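Local coordinates for protein KLLA0B12012p (PDB 6Y3P) that probably binds ATP as the C-terminal ATP-grasp domain of Pby1, a direct partner of the mRNA decapping enzyme Dcp2, at residues Gln152-Ile160 / Asp252-Ala260. Sequence-based numbering, arbitrary orientation.
Sequences QGIRIFKTI and DVLDIEQLA
The guanidinium of Arg155 and the carboxylate of Asp252 meet almost perpendicularly, their planes 87° apart, with Asp252 CG at the edge of the guanidinium and in its plane. The carboxylate thus straddles Arg155 NE, with Asp252 OD1 and Asp252 OD2 each 2.8 Å from it. This is a salt bridge whose individual hydrogen bonds, including a longer one from Arg155 NH2 to Asp252 OD2, are bent and weak. A turn at chi3 (68°) in the otherwise extended Arg155 chain swings NE round to the acid, while NH1 is held by Ser169 OG of helix 160-171. Nearer the backbone, Arg155 CG lies against Val253 CG2 at 3.8 Å; these two residues form an antiparallel non-hydrogen-bonded pair. The main chains are joined on either side of it by Ile156 N to Asp252 O (3.1 Å) and Leu254 N to Ile154 O (3.2 Å), with CA-H...O contacts from Arg155 and Val253 to the same carbonyl oxygens. Residues 253-254 thereby add a short, weakly bonded edge strand to the antiparallel sheet of this ATP-grasp, tubulin-tyrosine-ligase-like domain, next to strand 154-157, whose other neighbour is strand 140-145. Leu254 wedges its branched end between the isoleucines on the opposite face from Arg155 and Val253. Leu254 CG, set between backbone N and carbonyl carbon by a chi1 of 46°, rests 3.8 Å from Ile154 CD1, and Leu254 CD2 presses tightly on Ile156 CD1 (3.4 Å), the Ile156 and Leu254 side chains crossing at about a right angle. Ile142 of strand 140-145 touches all three. Beyond the strand, the chain turns at Asp255 into helix 256-264, from which Leu259 reaches back to place CD2 3.4 Å from Gly153 N.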
loop_
_atom_site.group_PDB
_atom_site.type_symbol
_atom_site.label_atom_id
_atom_site.label_comp_id
_atom_site.label_asym_id
_atom_site.label_seq_id
_atom_site.Cartn_x
_atom_site.Cartn_y
_atom_site.Cartn_z
ATOM N N GLN A 152 25.566 3.931 6.430
ATOM C CA GLN A 152 26.084 4.705 7.553
ATOM C C GLN A 152 24.955 5.144 8.532
ATOM O O GLN A 152 25.180 5.980 9.420
ATOM C CB GLN A 152 26.926 5.896 7.049
ATOM C CG GLN A 152 28.123 6.230 7.941
ATOM C CD GLN A 152 29.433 6.097 7.205
ATOM O OE1 GLN A 152 29.854 6.991 6.458
ATOM N NE2 GLN A 152 30.114 4.976 7.408
ATOM N N GLY A 153 23.771 4.541 8.378
ATOM C CA GLY A 153 22.616 4.790 9.235
ATOM C C GLY A 153 21.657 5.841 8.716
ATOM O O GLY A 153 22.100 6.853 8.161
ATOM N N ILE A 154 20.333 5.612 8.914
ATOM C CA ILE A 154 19.299 6.541 8.455
ATOM C C ILE A 154 19.219 7.750 9.446
ATOM O O ILE A 154 19.049 7.562 10.655
ATOM C CB ILE A 154 17.918 5.888 8.080
ATOM C CG1 ILE A 154 16.953 5.753 9.264
ATOM C CG2 ILE A 154 18.095 4.530 7.366
ATOM C CD1 ILE A 154 15.468 5.535 8.875
ATOM N N ARG A 155 19.425 8.976 8.913
ATOM C CA ARG A 155 19.476 10.224 9.673
ATOM C C ARG A 155 18.382 11.252 9.317
ATOM O O ARG A 155 18.001 11.401 8.151
ATOM C CB ARG A 155 20.874 10.856 9.553
ATOM C CG ARG A 155 21.972 10.039 10.236
ATOM C CD ARG A 155 23.316 10.736 10.233
ATOM N NE ARG A 155 23.333 11.933 11.080
ATOM C CZ ARG A 155 24.383 12.739 11.241
ATOM N NH1 ARG A 155 25.529 12.483 10.620
ATOM N NH2 ARG A 155 24.292 13.809 12.020
ATOM N N ILE A 156 17.902 11.968 10.347
ATOM C CA ILE A 156 16.869 13.008 10.260
ATOM C C ILE A 156 17.495 14.380 10.006
ATOM O O ILE A 156 18.583 14.689 10.521
ATOM C CB ILE A 156 15.957 13.008 11.540
ATOM C CG1 ILE A 156 15.176 11.712 11.608
ATOM C CG2 ILE A 156 14.947 14.177 11.558
ATOM C CD1 ILE A 156 14.557 11.467 12.890
ATOM N N PHE A 157 16.778 15.208 9.244
ATOM C CA PHE A 157 17.136 16.590 8.928
ATOM C C PHE A 157 15.896 17.328 8.442
ATOM O O PHE A 157 14.892 16.696 8.100
ATOM C CB PHE A 157 18.229 16.624 7.853
ATOM C CG PHE A 157 17.782 16.155 6.485
ATOM C CD1 PHE A 157 17.784 14.799 6.161
ATOM C CD2 PHE A 157 17.399 17.075 5.507
ATOM C CE1 PHE A 157 17.377 14.365 4.901
ATOM C CE2 PHE A 157 17.025 16.644 4.238
ATOM C CZ PHE A 157 17.020 15.289 3.938
ATOM N N LYS A 158 15.975 18.653 8.357
ATOM C CA LYS A 158 14.894 19.489 7.834
ATOM C C LYS A 158 15.385 20.447 6.748
ATOM O O LYS A 158 14.589 20.843 5.903
ATOM C CB LYS A 158 14.210 20.282 8.953
ATOM C CG LYS A 158 13.278 19.450 9.832
ATOM C CD LYS A 158 12.127 20.295 10.404
ATOM C CE LYS A 158 12.528 21.221 11.532
ATOM N NZ LYS A 158 13.135 20.491 12.677
ATOM N N THR A 159 16.675 20.846 6.776
ATOM C CA THR A 159 17.240 21.807 5.809
ATOM C C THR A 159 18.440 21.276 4.981
ATOM O O THR A 159 19.121 20.313 5.371
ATOM C CB THR A 159 17.614 23.127 6.517
ATOM O OG1 THR A 159 18.721 22.893 7.380
ATOM C CG2 THR A 159 16.456 23.716 7.334
ATOM N N ILE A 160 18.721 21.968 3.863
ATOM C CA ILE A 160 19.850 21.689 2.981
ATOM C C ILE A 160 21.164 21.718 3.770
ATOM O O ILE A 160 21.950 20.797 3.608
ATOM C CB ILE A 160 19.836 22.608 1.723
ATOM C CG1 ILE A 160 18.598 22.269 0.848
ATOM C CG2 ILE A 160 21.144 22.484 0.928
ATOM C CD1 ILE A 160 18.262 23.141 -0.412
ATOM N N ASP A 252 20.674 11.562 15.982
ATOM C CA ASP A 252 19.669 11.741 14.918
ATOM C C ASP A 252 19.476 10.505 14.013
ATOM O O ASP A 252 18.964 10.610 12.891
ATOM C CB ASP A 252 19.997 12.997 14.085
ATOM C CG ASP A 252 21.235 12.883 13.211
ATOM O OD1 ASP A 252 22.185 12.178 13.611
ATOM O OD2 ASP A 252 21.258 13.514 12.130
ATOM N N VAL A 253 19.850 9.332 14.530
ATOM C CA VAL A 253 19.754 8.068 13.812
ATOM C C VAL A 253 18.550 7.271 14.343
ATOM O O VAL A 253 18.158 7.431 15.497
ATOM C CB VAL A 253 21.098 7.283 13.950
ATOM C CG1 VAL A 253 21.056 5.931 13.236
ATOM C CG2 VAL A 253 22.287 8.114 13.471
ATOM N N LEU A 254 17.952 6.446 13.480
ATOM C CA LEU A 254 16.891 5.497 13.826
ATOM C C LEU A 254 17.147 4.168 13.120
ATOM O O LEU A 254 17.809 4.150 12.078
ATOM C CB LEU A 254 15.452 6.020 13.658
ATOM C CG LEU A 254 15.080 6.769 12.405
ATOM C CD1 LEU A 254 13.584 6.703 12.178
ATOM C CD2 LEU A 254 15.541 8.190 12.482
ATOM N N ASP A 255 16.722 3.050 13.740
ATOM C CA ASP A 255 16.974 1.687 13.251
ATOM C C ASP A 255 18.502 1.374 13.262
ATOM O O ASP A 255 19.052 0.835 12.293
ATOM C CB ASP A 255 16.301 1.417 11.874
ATOM C CG ASP A 255 14.804 1.703 11.807
ATOM O OD1 ASP A 255 14.038 1.054 12.561
ATOM O OD2 ASP A 255 14.392 2.535 10.956
ATOM N N ILE A 256 19.179 1.753 14.372
ATOM C CA ILE A 256 20.616 1.511 14.609
ATOM C C ILE A 256 20.867 -0.002 14.739
ATOM O O ILE A 256 21.883 -0.508 14.239
ATOM C CB ILE A 256 21.175 2.324 15.834
ATOM C CG1 ILE A 256 22.709 2.123 16.055
ATOM C CG2 ILE A 256 20.392 2.065 17.146
ATOM C CD1 ILE A 256 23.659 2.761 15.007
ATOM N N GLU A 257 19.899 -0.714 15.373
ATOM C CA GLU A 257 19.895 -2.158 15.606
ATOM C C GLU A 257 19.894 -2.955 14.303
ATOM O O GLU A 257 20.280 -4.121 14.306
ATOM C CB GLU A 257 18.731 -2.572 16.526
ATOM C CG GLU A 257 18.730 -1.893 17.895
ATOM C CD GLU A 257 19.757 -2.312 18.936
ATOM O OE1 GLU A 257 20.902 -2.660 18.561
ATOM O OE2 GLU A 257 19.422 -2.241 20.142
ATOM N N GLN A 258 19.488 -2.315 13.195
ATOM C CA GLN A 258 19.500 -2.898 11.860
ATOM C C GLN A 258 20.909 -2.760 11.266
ATOM O O GLN A 258 21.417 -3.733 10.708
ATOM C CB GLN A 258 18.425 -2.261 10.964
ATOM C CG GLN A 258 16.993 -2.594 11.418
ATOM C CD GLN A 258 15.896 -1.898 10.638
ATOM O OE1 GLN A 258 16.128 -1.164 9.666
ATOM N NE2 GLN A 258 14.659 -2.107 11.060
ATOM N N LEU A 259 21.567 -1.585 11.433
ATOM C CA LEU A 259 22.938 -1.375 10.939
ATOM C C LEU A 259 23.985 -2.101 11.811
ATOM O O LEU A 259 25.060 -2.455 11.308
ATOM C CB LEU A 259 23.279 0.121 10.738
ATOM C CG LEU A 259 24.310 0.437 9.628
ATOM C CD1 LEU A 259 23.672 0.440 8.237
ATOM C CD2 LEU A 259 24.997 1.756 9.876
ATOM N N ALA A 260 23.650 -2.356 13.101
ATOM C CA ALA A 260 24.486 -3.105 14.047
ATOM C C ALA A 260 24.393 -4.603 13.730
ATOM O O ALA A 260 25.374 -5.330 13.910
ATOM C CB ALA A 260 24.032 -2.847 15.476
#